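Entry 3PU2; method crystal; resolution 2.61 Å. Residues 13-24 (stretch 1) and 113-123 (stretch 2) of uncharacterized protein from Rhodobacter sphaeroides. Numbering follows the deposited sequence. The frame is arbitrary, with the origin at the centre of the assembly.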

ATOM      1  N   THR A  13     -15.090  -6.418  -8.497  1.00 55.79           N
ATOM      2  CA  THR A  13     -13.958  -7.102  -7.892  1.00 62.99           C
ATOM      3  C   THR A  13     -12.734  -6.204  -7.880  1.00 63.98           C
ATOM      4  O   THR A  13     -11.617  -6.693  -7.743  1.00 63.46           O
ATOM      5  CB  THR A  13     -13.570  -8.396  -8.661  1.00 54.19           C
ATOM      6  OG1 THR A  13     -13.038  -8.047  -9.948  1.00 52.71           O
ATOM      7  CG2 THR A  13     -14.779  -9.323  -8.841  1.00 31.93           C
ATOM      8  N   ARG A  14     -12.937  -4.895  -7.998  1.00 54.58           N
ATOM      9  CA  ARG A  14     -11.814  -3.965  -8.041  1.00 48.49           C
ATOM     10  C   ARG A  14     -12.045  -2.717  -7.186  1.00 58.44           C
ATOM     11  O   ARG A  14     -13.117  -2.119  -7.243  1.00 66.67           O
ATOM     12  CB  ARG A  14     -11.585  -3.570  -9.499  1.00 37.25           C
ATOM     13  CG  ARG A  14     -10.395  -2.693  -9.776  1.00 44.77           C
ATOM     14  CD  ARG A  14     -10.466  -2.166 -11.199  1.00 53.94           C
ATOM     15  NE  ARG A  14      -9.329  -1.321 -11.552  1.00 52.02           N
ATOM     16  CZ  ARG A  14      -8.090  -1.773 -11.706  1.00 58.26           C
ATOM     17  NH1 ARG A  14      -7.837  -3.060 -11.534  1.00 47.97           N
ATOM     18  NH2 ARG A  14      -7.106  -0.946 -12.048  1.00 67.28           N
ATOM     19  N   LEU A  15     -11.051  -2.336  -6.385  1.00 61.84           N
ATOM     20  CA  LEU A  15     -11.155  -1.141  -5.544  1.00 52.65           C
ATOM     21  C   LEU A  15     -10.101  -0.141  -5.966  1.00 47.23           C
ATOM     22  O   LEU A  15      -8.950  -0.501  -6.197  1.00 37.20           O
ATOM     23  CB  LEU A  15     -10.989  -1.483  -4.058  1.00 45.71           C
ATOM     24  CG  LEU A  15     -12.254  -2.026  -3.384  1.00 47.67           C
ATOM     25  CD1 LEU A  15     -11.944  -2.513  -1.975  1.00 30.10           C
ATOM     26  CD2 LEU A  15     -13.305  -0.944  -3.354  1.00 49.75           C
ATOM     27  N   GLU A  16     -10.503   1.119  -6.072  1.00 52.31           N
ATOM     28  CA  GLU A  16      -9.591   2.166  -6.502  1.00 70.25           C
ATOM     29  C   GLU A  16      -9.451   3.271  -5.463  1.00 71.80           C
ATOM     30  O   GLU A  16     -10.390   3.565  -4.731  1.00 78.31           O
ATOM     31  CB  GLU A  16     -10.085   2.742  -7.835  1.00 87.64           C
ATOM     32  CG  GLU A  16      -9.979   1.766  -9.019  1.00 96.94           C
ATOM     33  CD  GLU A  16     -10.855   2.152 -10.209  1.00104.50           C
ATOM     34  OE1 GLU A  16     -11.035   3.363 -10.467  1.00108.12           O
ATOM     35  OE2 GLU A  16     -11.352   1.234 -10.898  1.00104.98           O
ATOM     36  N   PHE A  17      -8.264   3.866  -5.392  1.00 68.91           N
ATOM     37  CA  PHE A  17      -7.993   4.944  -4.443  1.00 67.95           C
ATOM     38  C   PHE A  17      -7.007   5.900  -5.100  1.00 70.27           C
ATOM     39  O   PHE A  17      -6.212   5.493  -5.948  1.00 74.56           O
ATOM     40  CB  PHE A  17      -7.364   4.406  -3.146  1.00 68.05           C
ATOM     41  CG  PHE A  17      -8.175   3.340  -2.462  1.00 65.91           C
ATOM     42  CD1 PHE A  17      -9.184   3.671  -1.577  1.00 61.45           C
ATOM     43  CD2 PHE A  17      -7.926   1.996  -2.716  1.00 72.88           C
ATOM     44  CE1 PHE A  17      -9.937   2.681  -0.948  1.00 54.88           C
ATOM     45  CE2 PHE A  17      -8.677   0.995  -2.092  1.00 71.60           C
ATOM     46  CZ  PHE A  17      -9.684   1.343  -1.207  1.00 63.27           C
ATOM     47  N   ARG A  18      -7.067   7.165  -4.707  1.00 58.38           N
ATOM     48  CA  ARG A  18      -6.176   8.187  -5.237  1.00 64.84           C
ATOM     49  C   ARG A  18      -5.870   9.156  -4.107  1.00 63.15           C
ATOM     50  O   ARG A  18      -6.744   9.487  -3.311  1.00 68.81           O
ATOM     51  CB  ARG A  18      -6.840   8.932  -6.401  1.00 82.15           C
ATOM     52  CG  ARG A  18      -7.199   8.051  -7.594  1.00 97.83           C
ATOM     53  CD  ARG A  18      -7.489   8.873  -8.840  1.00110.39           C
ATOM     54  NE  ARG A  18      -8.713   9.659  -8.718  1.00127.80           N
ATOM     55  CZ  ARG A  18      -9.166  10.488  -9.655  1.00142.96           C
ATOM     56  NH1 ARG A  18      -8.493  10.641 -10.788  1.00150.79           N
ATOM     57  NH2 ARG A  18     -10.297  11.154  -9.462  1.00145.38           N
ATOM     58  N   ARG A  19      -4.631   9.617  -4.036  1.00 52.90           N
ATOM     59  CA  ARG A  19      -4.243  10.533  -2.981  1.00 52.77           C
ATOM     60  C   ARG A  19      -3.070  11.412  -3.406  1.00 51.54           C
ATOM     61  O   ARG A  19      -2.135  10.947  -4.050  1.00 44.60           O
ATOM     62  CB  ARG A  19      -3.881   9.724  -1.734  1.00 49.31           C
ATOM     63  CG  ARG A  19      -3.184  10.498  -0.620  1.00 61.51           C
ATOM     64  CD  ARG A  19      -4.144  11.129   0.394  1.00 49.74           C
ATOM     65  NE  ARG A  19      -3.543  11.072   1.723  1.00 43.27           N
ATOM     66  CZ  ARG A  19      -3.193  12.117   2.460  1.00 63.30           C
ATOM     67  NH1 ARG A  19      -3.384  13.353   2.016  1.00 90.57           N
ATOM     68  NH2 ARG A  19      -2.640  11.916   3.646  1.00 56.36           N
ATOM     69  N   HIS A  20      -3.129  12.688  -3.041  1.00 46.69           N
ATOM     70  CA  HIS A  20      -2.073  13.629  -3.375  1.00 46.28           C
ATOM     71  C   HIS A  20      -0.989  13.593  -2.302  1.00 51.30           C
ATOM     72  O   HIS A  20      -1.265  13.358  -1.129  1.00 60.70           O
ATOM     73  CB  HIS A  20      -2.645  15.038  -3.467  1.00 78.75           C
ATOM     74  CG  HIS A  20      -1.644  16.067  -3.884  1.00 99.24           C
ATOM     75  ND1 HIS A  20      -1.125  16.125  -5.159  1.00107.58           N
ATOM     76  CD2 HIS A  20      -1.063  17.075  -3.193  1.00 99.19           C
ATOM     77  CE1 HIS A  20      -0.267  17.127  -5.236  1.00110.90           C
ATOM     78  NE2 HIS A  20      -0.211  17.719  -4.058  1.00104.57           N
ATOM     79  N   PHE A  21       0.248  13.831  -2.709  1.00 46.06           N
ATOM     80  CA  PHE A  21       1.375  13.812  -1.793  1.00 49.58           C
ATOM     81  C   PHE A  21       2.321  14.927  -2.207  1.00 67.94           C
ATOM     82  O   PHE A  21       2.626  15.083  -3.389  1.00 76.50           O
ATOM     83  CB  PHE A  21       2.116  12.461  -1.867  1.00 42.45           C
ATOM     84  CG  PHE A  21       1.450  11.342  -1.105  1.00 47.21           C
ATOM     85  CD1 PHE A  21       1.483  11.309   0.287  1.00 44.45           C
ATOM     86  CD2 PHE A  21       0.770  10.333  -1.775  1.00 53.24           C
ATOM     87  CE1 PHE A  21       0.843  10.290   0.999  1.00 35.82           C
ATOM     88  CE2 PHE A  21       0.127   9.316  -1.072  1.00 47.13           C
ATOM     89  CZ  PHE A  21       0.166   9.298   0.316  1.00 45.95           C
ATOM     90  N   ALA A  22       2.793  15.691  -1.228  1.00 55.55           N
ATOM     91  CA  ALA A  22       3.699  16.795  -1.493  1.00 61.19           C
ATOM     92  C   ALA A  22       5.148  16.329  -1.592  1.00 57.69           C
ATOM     93  O   ALA A  22       5.922  16.499  -0.651  1.00 53.64           O
ATOM     94  CB  ALA A  22       3.561  17.845  -0.396  1.00 58.70           C
ATOM     95  N   ALA A  23       5.513  15.748  -2.731  1.00 54.46           N
ATOM     96  CA  ALA A  23       6.875  15.268  -2.941  1.00 61.76           C
ATOM     97  C   ALA A  23       7.068  14.788  -4.373  1.00 65.47           C
ATOM     98  O   ALA A  23       6.111  14.432  -5.048  1.00 51.17           O
ATOM     99  CB  ALA A  23       7.185  14.145  -1.970  1.00 59.21           C
ATOM    100  N   THR A  24       8.309  14.784  -4.843  1.00 79.80           N
ATOM    101  CA  THR A  24       8.587  14.341  -6.203  1.00 81.31           C
ATOM    102  C   THR A  24       8.414  12.831  -6.252  1.00 69.01           C
ATOM    103  O   THR A  24       8.797  12.124  -5.321  1.00 52.45           O
ATOM    104  CB  THR A  24      10.024  14.678  -6.626  1.00 90.57           C
ATOM    105  OG1 THR A  24      10.940  13.818  -5.940  1.00 92.01           O
ATOM    106  CG2 THR A  24      10.350  16.122  -6.285  1.00 91.60           C
ATOM    107  N   VAL A 113       1.556  15.639 -10.529  1.00 70.43           N
ATOM    108  CA  VAL A 113       0.425  16.556 -10.585  1.00 70.52           C
ATOM    109  C   VAL A 113       0.941  17.859 -10.001  1.00 74.52           C
ATOM    110  O   VAL A 113       1.983  17.863  -9.356  1.00 80.57           O
ATOM    111  CB  VAL A 113      -0.765  16.038  -9.744  1.00 69.43           C
ATOM    112  CG1 VAL A 113      -1.841  17.113  -9.608  1.00 70.33           C
ATOM    113  CG2 VAL A 113      -1.356  14.815 -10.412  1.00 71.99           C
ATOM    114  N   GLU A 114       0.247  18.966 -10.236  1.00 86.71           N
ATOM    115  CA  GLU A 114       0.715  20.231  -9.691  1.00 95.38           C
ATOM    116  C   GLU A 114       0.591  20.174  -8.178  1.00 86.08           C
ATOM    117  O   GLU A 114      -0.479  19.871  -7.646  1.00 79.69           O
ATOM    118  CB  GLU A 114      -0.104  21.399 -10.231  1.00119.37           C
ATOM    119  CG  GLU A 114       0.618  22.729 -10.102  1.00139.46           C
ATOM    120  CD  GLU A 114      -0.284  23.845  -9.616  1.00150.13           C
ATOM    121  OE1 GLU A 114      -0.782  23.750  -8.474  1.00146.66           O
ATOM    122  OE2 GLU A 114      -0.493  24.816 -10.374  1.00156.21           O
ATOM    123  N   GLY A 115       1.691  20.459  -7.489  1.00 96.18           N
ATOM    124  CA  GLY A 115       1.695  20.420  -6.037  1.00 94.17           C
ATOM    125  C   GLY A 115       2.652  19.356  -5.528  1.00 95.49           C
ATOM    126  O   GLY A 115       3.304  19.537  -4.492  1.00 96.07           O
ATOM    127  N   GLY A 116       2.735  18.249  -6.266  1.00 86.68           N
ATOM    128  CA  GLY A 116       3.616  17.149  -5.903  1.00 83.62           C
ATOM    129  C   GLY A 116       3.263  15.958  -6.784  1.00 83.80           C
ATOM    130  O   GLY A 116       3.392  16.023  -8.005  1.00 87.43           O
ATOM    131  N   THR A 117       2.821  14.867  -6.162  1.00 84.32           N
ATOM    132  CA  THR A 117       2.573  13.598  -6.850  1.00 73.95           C
ATOM    133  C   THR A 117       1.184  13.073  -6.487  1.00 76.04           C
ATOM    134  O   THR A 117       0.654  13.373  -5.422  1.00 87.94           O
ATOM    135  CB  THR A 117       3.615  12.506  -6.433  1.00 63.46           C
ATOM    136  OG1 THR A 117       4.936  12.922  -6.801  1.00 75.62           O
ATOM    137  CG2 THR A 117       3.312  11.177  -7.115  1.00 64.43           C
ATOM    138  N   GLU A 118       0.584  12.307  -7.384  1.00 80.73           N
ATOM    139  CA  GLU A 118      -0.707  11.712  -7.094  1.00 75.65           C
ATOM    140  C   GLU A 118      -0.504  10.209  -7.148  1.00 64.45           C
ATOM    141  O   GLU A 118       0.032   9.690  -8.124  1.00 51.70           O
ATOM    142  CB  GLU A 118      -1.765  12.107  -8.122  1.00 77.59           C
ATOM    143  CG  GLU A 118      -3.052  11.302  -7.963  1.00 84.64           C
ATOM    144  CD  GLU A 118      -4.134  11.715  -8.932  1.00 95.85           C
ATOM    145  OE1 GLU A 118      -3.784  12.259 -10.002  1.00 95.91           O
ATOM    146  OE2 GLU A 118      -5.327  11.482  -8.632  1.00100.71           O
ATOM    147  N   LEU A 119      -0.919   9.513  -6.095  1.00 70.59           N
ATOM    148  CA  LEU A 119      -0.783   8.064  -6.047  1.00 60.62           C
ATOM    149  C   LEU A 119      -2.110   7.421  -6.365  1.00 65.28           C
ATOM    150  O   LEU A 119      -3.092   7.614  -5.642  1.00 73.87           O
ATOM    151  CB  LEU A 119      -0.326   7.591  -4.665  1.00 49.73           C
ATOM    152  CG  LEU A 119      -0.286   6.071  -4.431  1.00 45.56           C
ATOM    153  CD1 LEU A 119       0.706   5.433  -5.376  1.00 52.54           C
ATOM    154  CD2 LEU A 119       0.118   5.764  -3.006  1.00 44.14           C
ATOM    155  N   ALA A 120      -2.140   6.677  -7.466  1.00 65.56           N
ATOM    156  CA  ALA A 120      -3.339   5.960  -7.874  1.00 59.74           C
ATOM    157  C   ALA A 120      -3.083   4.496  -7.523  1.00 56.38           C
ATOM    158  O   ALA A 120      -2.077   3.910  -7.945  1.00 59.51           O
ATOM    159  CB  ALA A 120      -3.575   6.120  -9.362  1.00 66.08           C
HETATM  160  N   MSE A 121      -3.984   3.917  -6.734  1.00 48.33           N
HETATM  161  CA  MSE A 121      -3.857   2.538  -6.311  1.00 40.94           C
HETATM  162  C   MSE A 121      -5.111   1.738  -6.616  1.00 53.17           C
HETATM  163  O   MSE A 121      -6.225   2.222  -6.437  1.00 63.97           O
HETATM  164  CB  MSE A 121      -3.562   2.487  -4.814  1.00 50.37           C
HETATM  165  CG  MSE A 121      -3.606   1.077  -4.247  1.00 67.06           C
HETATM  166 SE   MSE A 121      -2.932   0.929  -2.455  0.78102.94          SE
HETATM  167  CE  MSE A 121      -4.397  -0.062  -1.694  1.00 64.84           C
ATOM    168  N   ALA A 122      -4.918   0.506  -7.075  1.00 49.23           N
ATOM    169  CA  ALA A 122      -6.024  -0.388  -7.405  1.00 42.15           C
ATOM    170  C   ALA A 122      -5.728  -1.789  -6.882  1.00 44.72           C
ATOM    171  O   ALA A 122      -4.577  -2.261  -6.923  1.00 42.06           O
ATOM    172  CB  ALA A 122      -6.218  -0.444  -8.892  1.00 48.93           C
ATOM    173  N   VAL A 123      -6.772  -2.456  -6.403  1.00 48.84           N
ATOM    174  CA  VAL A 123      -6.626  -3.796  -5.869  1.00 54.58           C
ATOM    175  C   VAL A 123      -7.667  -4.673  -6.541  1.00 54.70           C
ATOM    176  O   VAL A 123      -8.863  -4.414  -6.417  1.00 53.49           O
ATOM    177  CB  VAL A 123      -6.847  -3.807  -4.332  1.00 42.31           C
ATOM    178  CG1 VAL A 123      -6.578  -5.186  -3.770  1.00 44.92           C
ATOM    179  CG2 VAL A 123      -5.933  -2.806  -3.679  1.00 36.78           C
TER

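Strands 14-21 and 116-123 run antiparallel, their N-to-C directions 165° apart, and lie side by side in one sheet. Leu15, Phe17, Arg19 and Phe21 each form a two-bond pair, with Val123, Met121, Leu119 and Thr117 respectively; the eight N-to-O distances span 2.8 to 3.0 Å, as in Met121 N to Phe17 O at 2.8 Å. In the intervening non-hydrogen-bonded pairs the CA atoms draw closer, 4.4 Å from His20 CA to Glu118 CA, and CA-H groups approach carbonyl oxygens, as Arg18 CA does Leu119 O at 3.2 Å. Beyond the ladder, Thr117 OG1 donates to Ala23 O at 2.6 Å, tying the loop after the first strand to the second. Gly116 fits tightly here: a CB would lie about 2.2 Å from Phe21 O.

Apolar contacts form on the face bearing Phe17 and Phe21: Phe17 CD2 lies 4.2 Å from CE of selenomethionine Met121, and Leu119 CB meets the edge of the Phe21 ring, 4.0 Å from CE2. The other face is more polar. Arg18 NE and Glu118 OE2 form a long salt bridge at 3.8 Å; the oxygen sits well out of the guanidinium plane, so attraction is between charges alone. Ala122 CB packs over one face of the Arg14 guanidinium, 3.3 Å from NH2. The His20 ring reaches the turn, its CE1 3.4 Å from Gly116 N.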